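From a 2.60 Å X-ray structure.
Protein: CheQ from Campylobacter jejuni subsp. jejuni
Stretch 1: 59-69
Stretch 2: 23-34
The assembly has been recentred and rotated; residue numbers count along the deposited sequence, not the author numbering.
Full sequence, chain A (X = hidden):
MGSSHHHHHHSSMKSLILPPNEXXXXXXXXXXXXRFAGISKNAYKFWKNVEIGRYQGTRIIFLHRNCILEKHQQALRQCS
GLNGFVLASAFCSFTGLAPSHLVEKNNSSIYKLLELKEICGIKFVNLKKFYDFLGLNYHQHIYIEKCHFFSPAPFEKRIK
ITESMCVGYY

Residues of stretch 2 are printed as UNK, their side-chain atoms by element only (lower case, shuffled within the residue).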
# COMPACT_ATOMS: atom_id res chain seq x y z
N ARG A 59 3.24 -10.16 7.20
CA ARG A 59 4.36 -9.98 8.11
C ARG A 59 5.54 -9.27 7.45
O ARG A 59 6.65 -9.28 8.00
CB ARG A 59 4.80 -11.33 8.68
CG ARG A 59 3.78 -11.98 9.58
CD ARG A 59 3.85 -11.42 10.96
NE ARG A 59 2.67 -11.69 11.77
CZ ARG A 59 2.56 -11.38 13.06
NH1 ARG A 59 3.58 -10.80 13.68
NH2 ARG A 59 1.44 -11.65 13.72
N ILE A 60 5.32 -8.66 6.29
CA ILE A 60 6.36 -7.86 5.67
C ILE A 60 6.69 -6.68 6.58
O ILE A 60 5.79 -5.95 7.04
CB ILE A 60 5.91 -7.41 4.27
CG1 ILE A 60 5.99 -8.59 3.31
CG2 ILE A 60 6.74 -6.23 3.77
CD1 ILE A 60 4.79 -8.71 2.47
N ILE A 61 7.97 -6.48 6.85
CA ILE A 61 8.42 -5.53 7.85
C ILE A 61 8.80 -4.23 7.16
O ILE A 61 9.52 -4.25 6.17
CB ILE A 61 9.61 -6.09 8.64
CG1 ILE A 61 9.17 -7.35 9.39
CG2 ILE A 61 10.11 -5.04 9.61
CD1 ILE A 61 7.95 -7.12 10.25
N PHE A 62 8.31 -3.11 7.70
CA PHE A 62 8.74 -1.78 7.29
C PHE A 62 9.42 -1.09 8.47
O PHE A 62 8.96 -1.19 9.61
CB PHE A 62 7.56 -0.95 6.78
CG PHE A 62 6.89 -1.54 5.56
CD1 PHE A 62 5.91 -2.51 5.69
CD2 PHE A 62 7.26 -1.13 4.29
CE1 PHE A 62 5.31 -3.06 4.58
CE2 PHE A 62 6.66 -1.68 3.17
CZ PHE A 62 5.69 -2.65 3.31
N LEU A 63 10.51 -0.38 8.19
CA LEU A 63 11.26 0.35 9.20
C LEU A 63 10.95 1.83 9.09
O LEU A 63 10.97 2.39 7.99
CB LEU A 63 12.76 0.12 9.05
CG LEU A 63 13.16 -1.36 9.09
CD1 LEU A 63 14.61 -1.59 8.68
CD2 LEU A 63 12.88 -1.91 10.46
N HIS A 64 10.66 2.46 10.22
CA HIS A 64 10.44 3.89 10.22
C HIS A 64 11.77 4.60 10.04
O HIS A 64 12.77 4.24 10.68
CB HIS A 64 9.75 4.30 11.53
CG HIS A 64 9.15 5.66 11.50
ND1 HIS A 64 9.88 6.80 11.23
CD2 HIS A 64 7.88 6.07 11.70
CE1 HIS A 64 9.09 7.85 11.27
NE2 HIS A 64 7.87 7.44 11.56
N ARG A 65 11.80 5.61 9.14
CA ARG A 65 13.07 6.18 8.67
C ARG A 65 13.84 6.85 9.79
O ARG A 65 15.08 6.90 9.74
CB ARG A 65 12.83 7.19 7.56
CG ARG A 65 12.16 6.63 6.36
CD ARG A 65 11.58 7.68 5.43
NE ARG A 65 11.60 7.13 4.10
CZ ARG A 65 12.63 7.22 3.27
NH1 ARG A 65 13.70 7.92 3.64
NH2 ARG A 65 12.58 6.63 2.08
N ASN A 66 13.13 7.40 10.77
CA ASN A 66 13.70 8.08 11.92
C ASN A 66 14.57 7.14 12.76
O ASN A 66 15.68 7.52 13.14
CB ASN A 66 12.52 8.69 12.70
CG ASN A 66 12.92 9.45 13.95
OD1 ASN A 66 14.09 9.50 14.34
ND2 ASN A 66 11.92 10.09 14.57
N CYS A 67 14.16 5.88 12.94
CA CYS A 67 14.92 4.94 13.76
C CYS A 67 16.17 4.38 13.06
O CYS A 67 16.92 3.64 13.71
CB CYS A 67 14.01 3.79 14.22
SG CYS A 67 13.86 2.34 13.11
N ILE A 68 16.43 4.70 11.79
CA ILE A 68 17.62 4.18 11.11
C ILE A 68 18.88 4.74 11.78
O ILE A 68 18.94 5.92 12.15
CB ILE A 68 17.58 4.52 9.61
CG1 ILE A 68 16.30 3.97 8.98
CG2 ILE A 68 18.75 3.88 8.87
CD1 ILE A 68 16.22 2.47 9.02
N LEU A 69 19.90 3.89 11.93
CA LEU A 69 21.15 4.30 12.57
C LEU A 69 21.96 5.22 11.66
O LEU A 69 21.87 5.14 10.42
CB LEU A 69 22.00 3.07 12.92
CG LEU A 69 21.34 1.86 13.58
CD1 LEU A 69 22.29 0.67 13.61
CD2 LEU A 69 20.88 2.19 14.97
N UNK A 23 -0.35 5.77 4.07
CA UNK A 23 0.72 5.67 3.10
C UNK A 23 2.04 5.41 3.80
O UNK A 23 2.23 5.75 4.97
c UNK A 23 0.79 6.95 2.26
c UNK A 23 -3.07 8.44 1.18
c UNK A 23 -0.56 7.48 1.87
c UNK A 23 -1.61 6.61 1.57
c UNK A 23 -2.04 9.32 1.47
c UNK A 23 -0.79 8.84 1.81
c UNK A 23 -2.85 7.09 1.23
N UNK A 24 2.97 4.78 3.07
CA UNK A 24 4.26 4.39 3.61
C UNK A 24 5.33 5.47 3.46
O UNK A 24 6.52 5.15 3.40
c UNK A 24 3.86 1.88 3.23
c UNK A 24 4.26 1.32 4.62
c UNK A 24 4.08 0.84 2.13
c UNK A 24 4.70 3.10 2.92
N UNK A 25 4.93 6.74 3.40
CA UNK A 25 5.84 7.88 3.27
C UNK A 25 7.08 7.76 4.16
O UNK A 25 8.22 7.79 3.69
c UNK A 25 4.19 9.69 2.51
o UNK A 25 4.11 10.93 2.38
o UNK A 25 3.55 8.89 1.79
c UNK A 25 5.09 9.17 3.63
N UNK A 26 6.84 7.62 5.45
CA UNK A 26 7.87 7.64 6.48
C UNK A 26 8.59 6.29 6.67
O UNK A 26 9.27 6.14 7.68
c UNK A 26 7.25 8.09 7.80
c UNK A 26 5.42 9.88 8.23
n UNK A 26 7.15 10.49 7.04
c UNK A 26 6.59 9.43 7.72
c UNK A 26 6.35 11.54 7.13
n UNK A 26 5.30 11.20 7.85
N UNK A 27 8.46 5.33 5.76
CA UNK A 27 8.98 3.99 5.99
C UNK A 27 9.79 3.52 4.79
O UNK A 27 9.57 3.94 3.65
c UNK A 27 6.00 3.92 7.65
c UNK A 27 7.86 2.97 6.24
o UNK A 27 5.09 3.50 11.18
c UNK A 27 6.88 2.58 9.89
c UNK A 27 5.31 4.05 8.85
c UNK A 27 7.55 2.45 8.69
c UNK A 27 5.75 3.37 9.97
c UNK A 27 7.13 3.12 7.55
N UNK A 28 10.70 2.59 5.05
CA UNK A 28 11.38 1.84 4.00
C UNK A 28 11.15 0.36 4.24
O UNK A 28 10.86 -0.10 5.35
c UNK A 28 13.56 1.67 5.23
c UNK A 28 14.96 2.16 5.38
c UNK A 28 12.89 2.14 3.94
c UNK A 28 13.15 3.62 3.70
N UNK A 29 11.28 -0.41 3.17
CA UNK A 29 11.06 -1.84 3.23
C UNK A 29 12.32 -2.51 3.78
O UNK A 29 13.43 -2.27 3.30
c UNK A 29 10.37 -3.80 1.63
c UNK A 29 8.96 -4.07 2.11
c UNK A 29 10.72 -2.34 1.84
c UNK A 29 10.49 -4.11 0.15
N UNK A 30 12.15 -3.34 4.82
CA UNK A 30 13.32 -3.97 5.43
C UNK A 30 14.02 -4.91 4.45
O UNK A 30 15.25 -4.97 4.42
c UNK A 30 14.09 -5.49 7.33
n UNK A 30 13.95 -6.81 7.43
c UNK A 30 12.91 -4.73 6.70
o UNK A 30 15.10 -4.89 7.72
N UNK A 31 13.24 -5.63 3.64
CA UNK A 31 13.79 -6.55 2.65
C UNK A 31 14.80 -5.87 1.75
O UNK A 31 15.79 -6.48 1.33
c UNK A 31 12.66 -7.16 1.82
N UNK A 32 14.57 -4.60 1.43
CA UNK A 32 15.48 -3.86 0.57
C UNK A 32 16.59 -3.19 1.37
O UNK A 32 17.75 -3.21 0.95
c UNK A 32 14.80 -0.74 -1.74
c UNK A 32 14.70 -2.83 -0.26
c UNK A 32 15.58 -1.84 -1.01
o UNK A 32 14.30 0.20 -1.07
o UNK A 32 14.71 -0.82 -2.98
N UNK A 33 16.26 -2.61 2.53
CA UNK A 33 17.24 -1.85 3.30
C UNK A 33 18.38 -2.73 3.80
O UNK A 33 19.53 -2.29 3.82
c UNK A 33 19.34 0.15 7.53
c UNK A 33 19.07 0.96 6.42
c UNK A 33 16.57 -1.17 4.49
c UNK A 33 17.81 -1.53 6.66
c UNK A 33 17.53 -0.72 5.55
c UNK A 33 18.71 -1.10 7.65
c UNK A 33 18.17 0.52 5.44
N UNK A 34 18.08 -3.94 4.25
CA UNK A 34 19.16 -4.74 4.83
C UNK A 34 20.13 -5.23 3.78
O UNK A 34 21.27 -5.56 4.12
c UNK A 34 18.60 -5.91 5.64
n UNK A 34 17.23 -7.32 4.05
c UNK A 34 19.06 -8.30 4.74
n UNK A 34 18.36 -9.13 3.90
c UNK A 34 18.35 -7.15 4.84
c UNK A 34 17.26 -8.52 3.50
O HOH W 1 10.80 -5.98 4.58

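Position 23 carries one carbon and then a six-membered ring of carbon, with no oxygen. It lies out of reach of stretch 1. It is Phe23.

Position 24 has four carbons, forked at the second. One fork tip sits over a face of the Phe62 ring. This is Leu24, with CD2 4.0 Å from the centroid of the Phe62 ring. A type I turn starts here.

Position 25 has two carbons, the second carrying two oxygens. That is a carboxylate on a short stem, so Asp25. Its end leads away from stretch 1, and OD1 is hydrogen-bonded elsewhere in the structure.

Position 26 has one carbon and a five-membered ring of three carbons and two nitrogens, an imidazole. It is His26. Its CB lies over a face of the His64 ring, while the two rings are near parallel but slid apart. Its backbone O accepts a hydrogen bond from Arg65 N at 3.0 Å.

Position 27 has one carbon and a six-carbon ring bearing one oxygen, a phenol. It is Tyr27. The edge of the His64 ring points at its face, centroids 5.0 Å apart. Phe62 CB is 3.9 Å from Tyr27 CD2.

Position 28 has four carbons, forked at the first, with one arm two carbons long. It is Ile28. Its CD1 is 3.9 Å from Ile68 CD1, and its CG2 lies over a face of the Arg65 guanidinium.

Position 29 has four carbons, forked at the second: Leu29. Its CD1 is 3.5 Å from both Ile60 CG2 and Phe62 CE2. It is the N-cap residue of the helix that follows.

Position 30 has two carbons, the second carrying one oxygen and one nitrogen. It is Asn30, with OD1 3.5 Å from Leu63 CD1.

Position 31 has a single carbon, so Ala31. Its backbone N and Ile61 O share water 1.

Position 32 has three carbons, the third carrying two oxygens: Glu32, out of reach.

Position 33 has one carbon and a six-carbon ring without oxygen. It is Phe33, with Ile68 CD1 over one face.

Position 34 has one carbon and an imidazole ring: His34. Its ND1 donates to Asn30 O at 3.1 Å.

The contact is an antiparallel strand pair. Leu63 and Ile28 exchange two backbone hydrogen bonds, and Asn30 N to Ile61 O at 3.1 Å extends the ladder. Phe62, His64, Tyr27 and Leu29 share one face of the sheet; Leu63 and Ile28 share the other. Together the stretches bury 836 Å².

Stretch 2, residues 23-34: FLDHYILNAEFH
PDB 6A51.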